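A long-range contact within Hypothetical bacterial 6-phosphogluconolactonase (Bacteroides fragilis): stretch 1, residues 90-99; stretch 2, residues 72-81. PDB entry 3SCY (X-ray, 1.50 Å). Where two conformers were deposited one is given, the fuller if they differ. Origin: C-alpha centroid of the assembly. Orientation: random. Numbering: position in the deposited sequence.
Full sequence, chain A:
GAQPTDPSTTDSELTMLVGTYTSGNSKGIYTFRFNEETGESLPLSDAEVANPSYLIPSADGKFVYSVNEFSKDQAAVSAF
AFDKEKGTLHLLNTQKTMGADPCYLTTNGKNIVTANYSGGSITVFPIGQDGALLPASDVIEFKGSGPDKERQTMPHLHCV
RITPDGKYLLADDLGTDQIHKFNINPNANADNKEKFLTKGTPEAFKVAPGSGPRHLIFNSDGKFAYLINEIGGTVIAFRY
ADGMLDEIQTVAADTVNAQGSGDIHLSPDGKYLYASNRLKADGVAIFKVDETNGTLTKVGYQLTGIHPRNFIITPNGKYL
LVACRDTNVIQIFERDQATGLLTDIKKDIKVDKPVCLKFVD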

ATOM      1  N   HIS A  90     -21.148   3.201  -0.389  1.00 21.10           N
ATOM      2  CA  HIS A  90     -22.256   2.889  -1.290  1.00 21.19           C
ATOM      3  C   HIS A  90     -21.689   2.593  -2.625  1.00 24.76           C
ATOM      4  O   HIS A  90     -21.186   3.503  -3.282  1.00 23.67           O
ATOM      5  CB  HIS A  90     -23.300   4.030  -1.374  1.00 23.44           C
ATOM      6  CG  HIS A  90     -24.158   4.158  -0.145  1.00 28.64           C
ATOM      7  ND1 HIS A  90     -23.718   4.837   0.958  1.00 30.52           N
ATOM      8  CD2 HIS A  90     -25.406   3.690   0.092  1.00 32.13           C
ATOM      9  CE1 HIS A  90     -24.695   4.766   1.843  1.00 31.34           C
ATOM     10  NE2 HIS A  90     -25.741   4.090   1.364  1.00 32.94           N
ATOM     11  N   LEU A  91     -21.713   1.324  -3.023  1.00 22.93           N
ATOM     12  CA  LEU A  91     -21.166   0.904  -4.302  1.00 23.64           C
ATOM     13  C   LEU A  91     -21.770   1.709  -5.443  1.00 26.54           C
ATOM     14  O   LEU A  91     -22.987   1.913  -5.515  1.00 25.70           O
ATOM     15  CB  LEU A  91     -21.401  -0.601  -4.521  1.00 24.81           C
ATOM     16  CG  LEU A  91     -20.811  -1.224  -5.793  1.00 28.16           C
ATOM     17  CD1 LEU A  91     -19.274  -1.266  -5.759  1.00 26.42           C
ATOM     18  CD2 LEU A  91     -21.397  -2.603  -6.039  1.00 33.75           C
ATOM     19  N   LEU A  92     -20.889   2.172  -6.340  1.00 22.07           N
ATOM     20  CA  LEU A  92     -21.294   2.889  -7.538  1.00 21.87           C
ATOM     21  C   LEU A  92     -21.242   1.943  -8.711  1.00 24.11           C
ATOM     22  O   LEU A  92     -22.218   1.823  -9.454  1.00 24.49           O
ATOM     23  CB  LEU A  92     -20.401   4.113  -7.790  1.00 21.03           C
ATOM     24  CG  LEU A  92     -20.335   5.170  -6.667  1.00 23.14           C
ATOM     25  CD1 LEU A  92     -19.418   6.313  -7.091  1.00 24.14           C
ATOM     26  CD2 LEU A  92     -21.704   5.722  -6.318  1.00 26.06           C
ATOM     27  N   ASN A  93     -20.081   1.276  -8.893  1.00 21.87           N
ATOM     28  CA  ASN A  93     -19.915   0.295  -9.956  1.00 20.75           C
ATOM     29  C   ASN A  93     -18.625  -0.479  -9.782  1.00 22.44           C
ATOM     30  O   ASN A  93     -17.852  -0.213  -8.860  1.00 21.62           O
ATOM     31  CB  ASN A  93     -19.997   0.928 -11.361  1.00 20.19           C
ATOM     32  CG  ASN A  93     -18.791   1.721 -11.810  1.00 26.45           C
ATOM     33  OD1 ASN A  93     -17.998   2.208 -10.998  1.00 21.58           O
ATOM     34  ND2 ASN A  93     -18.605   1.798 -13.122  1.00 28.74           N
ATOM     35  N   THR A  94     -18.417  -1.460 -10.674  1.00 21.30           N
ATOM     36  CA  THR A  94     -17.252  -2.334 -10.699  0.50 21.15           C
ATOM     37  C   THR A  94     -16.780  -2.440 -12.145  1.00 24.14           C
ATOM     38  O   THR A  94     -17.607  -2.365 -13.067  1.00 26.40           O
ATOM     39  CB  THR A  94     -17.636  -3.719 -10.109  0.50 28.47           C
ATOM     40  OG1 THR A  94     -18.346  -3.551  -8.881  0.50 33.49           O
ATOM     41  CG2 THR A  94     -16.441  -4.637  -9.890  0.50 22.62           C
ATOM     42  N   GLN A  95     -15.469  -2.607 -12.347  1.00 21.69           N
ATOM     43  CA  GLN A  95     -14.919  -2.795 -13.689  1.00 21.81           C
ATOM     44  C   GLN A  95     -13.838  -3.856 -13.619  1.00 24.08           C
ATOM     45  O   GLN A  95     -13.076  -3.878 -12.659  1.00 22.16           O
ATOM     46  CB  GLN A  95     -14.374  -1.491 -14.308  1.00 22.41           C
ATOM     47  CG  GLN A  95     -15.388  -0.358 -14.497  1.00 22.83           C
ATOM     48  CD  GLN A  95     -16.330  -0.548 -15.667  1.00 27.87           C
ATOM     49  OE1 GLN A  95     -16.360  -1.597 -16.332  1.00 26.03           O
ATOM     50  NE2 GLN A  95     -17.129   0.472 -15.943  1.00 26.62           N
ATOM     51  N   LYS A  96     -13.723  -4.684 -14.648  1.00 23.73           N
ATOM     52  CA  LYS A  96     -12.744  -5.775 -14.688  1.00 22.90           C
ATOM     53  C   LYS A  96     -11.340  -5.252 -14.992  1.00 24.42           C
ATOM     54  O   LYS A  96     -11.169  -4.340 -15.799  1.00 23.27           O
ATOM     55  CB  LYS A  96     -13.183  -6.818 -15.742  1.00 26.57           C
ATOM     56  CG  LYS A  96     -14.560  -7.423 -15.466  1.00 31.94           C
ATOM     57  CD  LYS A  96     -14.635  -8.281 -14.177  1.00 43.73           C
ATOM     58  CE  LYS A  96     -15.899  -9.117 -14.095  1.00 60.89           C
ATOM     59  NZ  LYS A  96     -17.109  -8.295 -13.813  1.00 73.70           N
ATOM     60  N   THR A  97     -10.331  -5.828 -14.325  1.00 23.26           N
ATOM     61  CA  THR A  97      -8.951  -5.405 -14.549  1.00 21.08           C
ATOM     62  C   THR A  97      -8.351  -6.063 -15.771  1.00 24.63           C
ATOM     63  O   THR A  97      -7.351  -5.564 -16.271  1.00 24.04           O
ATOM     64  CB  THR A  97      -8.083  -5.770 -13.347  1.00 19.63           C
ATOM     65  OG1 THR A  97      -8.210  -7.163 -13.075  1.00 22.68           O
ATOM     66  CG2 THR A  97      -8.435  -4.981 -12.137  1.00 20.60           C
HETATM   67  N   MSE A  98      -8.857  -7.266 -16.149  1.00 23.68           N
HETATM   68  CA  MSE A  98      -8.320  -8.070 -17.252  1.00 26.06           C
HETATM   69  C   MSE A  98      -6.838  -8.413 -16.950  1.00 28.74           C
HETATM   70  O   MSE A  98      -5.999  -8.538 -17.840  1.00 29.60           O
HETATM   71  CB  MSE A  98      -8.533  -7.388 -18.595  1.00 28.56           C
HETATM   72  CG  MSE A  98     -10.005  -7.500 -19.032  1.00 34.87           C
HETATM   73 SE   MSE A  98     -10.470  -6.210 -20.330  0.75 42.59          SE
HETATM   74  CE  MSE A  98     -10.391  -4.653 -19.253  1.00 38.06           C
ATOM     75  N   GLY A  99      -6.579  -8.610 -15.663  1.00 27.24           N
ATOM     76  CA  GLY A  99      -5.281  -8.964 -15.115  1.00 26.40           C
ATOM     77  C   GLY A  99      -5.533  -9.549 -13.747  1.00 27.89           C
ATOM     78  O   GLY A  99      -6.146  -8.904 -12.897  1.00 26.85           O
TER
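Stretch 2 (72-81) KDQAAVSAFA

Stretch 2 enters through a type I beta turn from Lys72 to Ala75, closed by Ala75 N to Lys72 O at 3.2 Å. From Ala76 to Ala81 it is an extended strand. It runs antiparallel to strand 90-96, with 139° between the N-to-C directions. The two axes approach to 4.3 Å, and the contact buries 738 Å² in all.

Ala79 and Ala81 cover the most surface, 63 Å² each, and Ala75 follows with 54 Å². All three have only a methyl as side chain, and each also hydrogen-bonds to stretch 1 through its backbone.

Ala81 pairs with His90, CA to CA 5.1 Å. The pair is closed by two hydrogen bonds, Ala81 N to His90 O at 2.8 Å and His90 N to Ala81 O at 2.9 Å. A water adds a link: it donates to Ala81 O at 3.2 Å and lies 2.6 Å from His90 ND1. Leu92 also packs here, with its CD2 4.0 Å from Ala81 CB.

Ala79 sits at a beta bulge. The register shifts by one between Leu91 and Asn93, and Ala79 O faces two successive amides. Leu92 N donates to Ala79 O at 2.8 Å, while the bond from Asn93 N to Ala79 O is weak at 3.4 Å. Leu92 has phi/psi of -101/-53, away from the usual strand values, and its CA-to-CB bond points toward stretch 2. Beyond the bulge the ladder is regular again: Ala79 N donates to Asn93 O at 2.9 Å. The CB of Ala79 lies 3.7 Å from Asn93 OD1, on the same face of the sheet.

Between these two alanines, Phe80 points to the other face and meets Leu91, CA to CA 4.3 Å. Leu91 CD1 lies over the ring face of Phe80, 4.1 Å from the ring centroid, a CH-pi contact. On this face too, Ser78 lies opposite Thr94, their CA atoms 4.3 Å apart. Next, Val77 and Gln95 exchange backbone bonds, Val77 N to Gln95 O and Gln95 N to Val77 O, both 2.9 Å.

Ala75 lies just before the strand and takes the last backbone hydrogen bond between the stretches at this end. Its O accepts from Thr97 N at 3.1 Å, and a water bridges Ala75 O at 2.8 Å and Met98 N, of a selenomethionine, at 2.9 Å. Ala75 CB points toward stretch 1, 3.3 Å from Thr97 OG1 and 3.5 Å from Gly99 O. Thr97 OG1 itself donates to Gly99 O at 2.7 Å.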

ATOM      1  N   LYS A  72      -8.943 -15.330 -11.493  1.00 42.27           N
ATOM      2  CA  LYS A  72      -9.504 -15.488 -12.830  1.00 43.10           C
ATOM      3  C   LYS A  72     -10.336 -14.252 -13.218  1.00 45.10           C
ATOM      4  O   LYS A  72      -9.978 -13.140 -12.829  1.00 42.53           O
ATOM      5  CB  LYS A  72     -10.319 -16.796 -12.942  1.00 47.64           C
ATOM      6  N   ASP A  73     -11.439 -14.458 -13.992  1.00 41.69           N
ATOM      7  CA  ASP A  73     -12.346 -13.460 -14.577  1.00 40.67           C
ATOM      8  C   ASP A  73     -13.049 -12.517 -13.587  1.00 41.39           C
ATOM      9  O   ASP A  73     -13.605 -11.512 -14.028  1.00 41.29           O
ATOM     10  CB  ASP A  73     -13.420 -14.178 -15.413  1.00 44.66           C
ATOM     11  N   GLN A  74     -13.039 -12.815 -12.273  1.00 34.20           N
ATOM     12  CA  GLN A  74     -13.685 -11.960 -11.277  1.00 31.97           C
ATOM     13  C   GLN A  74     -12.755 -10.808 -10.847  1.00 31.96           C
ATOM     14  O   GLN A  74     -13.157  -9.977 -10.031  1.00 30.14           O
ATOM     15  CB  GLN A  74     -14.099 -12.776 -10.041  1.00 33.75           C
ATOM     16  CG  GLN A  74     -15.200 -13.813 -10.274  1.00 43.54           C
ATOM     17  CD  GLN A  74     -15.408 -14.655  -9.031  1.00 65.71           C
ATOM     18  OE1 GLN A  74     -14.540 -15.445  -8.617  1.00 57.63           O
ATOM     19  NE2 GLN A  74     -16.559 -14.488  -8.395  1.00 61.10           N
ATOM     20  N   ALA A  75     -11.504 -10.778 -11.350  1.00 27.14           N
ATOM     21  CA  ALA A  75     -10.538  -9.716 -10.988  1.00 24.86           C
ATOM     22  C   ALA A  75     -11.078  -8.352 -11.410  1.00 25.22           C
ATOM     23  O   ALA A  75     -11.428  -8.149 -12.575  1.00 23.34           O
ATOM     24  CB  ALA A  75      -9.188  -9.981 -11.630  1.00 26.09           C
ATOM     25  N   ALA A  76     -11.190  -7.417 -10.448  1.00 20.23           N
ATOM     26  CA  ALA A  76     -11.847  -6.165 -10.728  1.00 19.35           C
ATOM     27  C   ALA A  76     -11.467  -5.068  -9.744  1.00 20.76           C
ATOM     28  O   ALA A  76     -10.667  -5.291  -8.828  1.00 20.88           O
ATOM     29  CB  ALA A  76     -13.368  -6.384 -10.661  1.00 21.43           C
ATOM     30  N   VAL A  77     -12.042  -3.876  -9.969  1.00 19.42           N
ATOM     31  CA  VAL A  77     -11.967  -2.731  -9.062  1.00 18.19           C
ATOM     32  C   VAL A  77     -13.378  -2.274  -8.795  1.00 22.19           C
ATOM     33  O   VAL A  77     -14.181  -2.208  -9.732  1.00 22.91           O
ATOM     34  CB  VAL A  77     -11.080  -1.582  -9.582  1.00 21.68           C
ATOM     35  CG1 VAL A  77     -11.124  -0.373  -8.638  1.00 22.22           C
ATOM     36  CG2 VAL A  77      -9.651  -2.072  -9.743  1.00 21.84           C
ATOM     37  N   SER A  78     -13.687  -1.964  -7.531  1.00 19.38           N
ATOM     38  CA  SER A  78     -14.996  -1.457  -7.138  1.00 18.49           C
ATOM     39  C   SER A  78     -14.852  -0.009  -6.725  1.00 20.25           C
ATOM     40  O   SER A  78     -13.875   0.323  -6.049  1.00 18.36           O
ATOM     41  CB  SER A  78     -15.544  -2.273  -5.970  1.00 21.04           C
ATOM     42  OG  SER A  78     -15.701  -3.638  -6.324  1.00 24.42           O
ATOM     43  N   ALA A  79     -15.815   0.828  -7.102  1.00 19.12           N
ATOM     44  CA  ALA A  79     -15.857   2.239  -6.748  1.00 18.65           C
ATOM     45  C   ALA A  79     -17.034   2.486  -5.845  1.00 20.17           C
ATOM     46  O   ALA A  79     -18.147   2.039  -6.153  1.00 20.41           O
ATOM     47  CB  ALA A  79     -15.987   3.083  -8.008  1.00 19.24           C
ATOM     48  N   PHE A  80     -16.818   3.226  -4.760  1.00 17.94           N
ATOM     49  CA  PHE A  80     -17.851   3.520  -3.775  1.00 18.20           C
ATOM     50  C   PHE A  80     -17.945   4.988  -3.452  1.00 21.43           C
ATOM     51  O   PHE A  80     -16.908   5.659  -3.389  1.00 20.00           O
ATOM     52  CB  PHE A  80     -17.515   2.825  -2.435  1.00 19.10           C
ATOM     53  CG  PHE A  80     -17.305   1.336  -2.474  1.00 20.15           C
ATOM     54  CD1 PHE A  80     -16.065   0.804  -2.811  1.00 20.05           C
ATOM     55  CD2 PHE A  80     -18.341   0.463  -2.139  1.00 21.90           C
ATOM     56  CE1 PHE A  80     -15.860  -0.566  -2.836  1.00 21.67           C
ATOM     57  CE2 PHE A  80     -18.142  -0.914  -2.186  1.00 24.08           C
ATOM     58  CZ  PHE A  80     -16.909  -1.415  -2.550  1.00 21.64           C
ATOM     59  N   ALA A  81     -19.156   5.479  -3.175  1.00 20.04           N
ATOM     60  CA  ALA A  81     -19.303   6.791  -2.561  1.00 20.35           C
ATOM     61  C   ALA A  81     -19.060   6.589  -1.063  1.00 22.50           C
ATOM     62  O   ALA A  81     -19.565   5.613  -0.478  1.00 24.18           O
ATOM     63  CB  ALA A  81     -20.685   7.355  -2.801  1.00 22.29           C
TER
HETATM   64  O   HOH W   1     -10.713  -9.207 -15.014  1.00 28.66           O
HETATM   65  O   HOH W   2     -21.799   6.524   1.622  1.00 35.14           O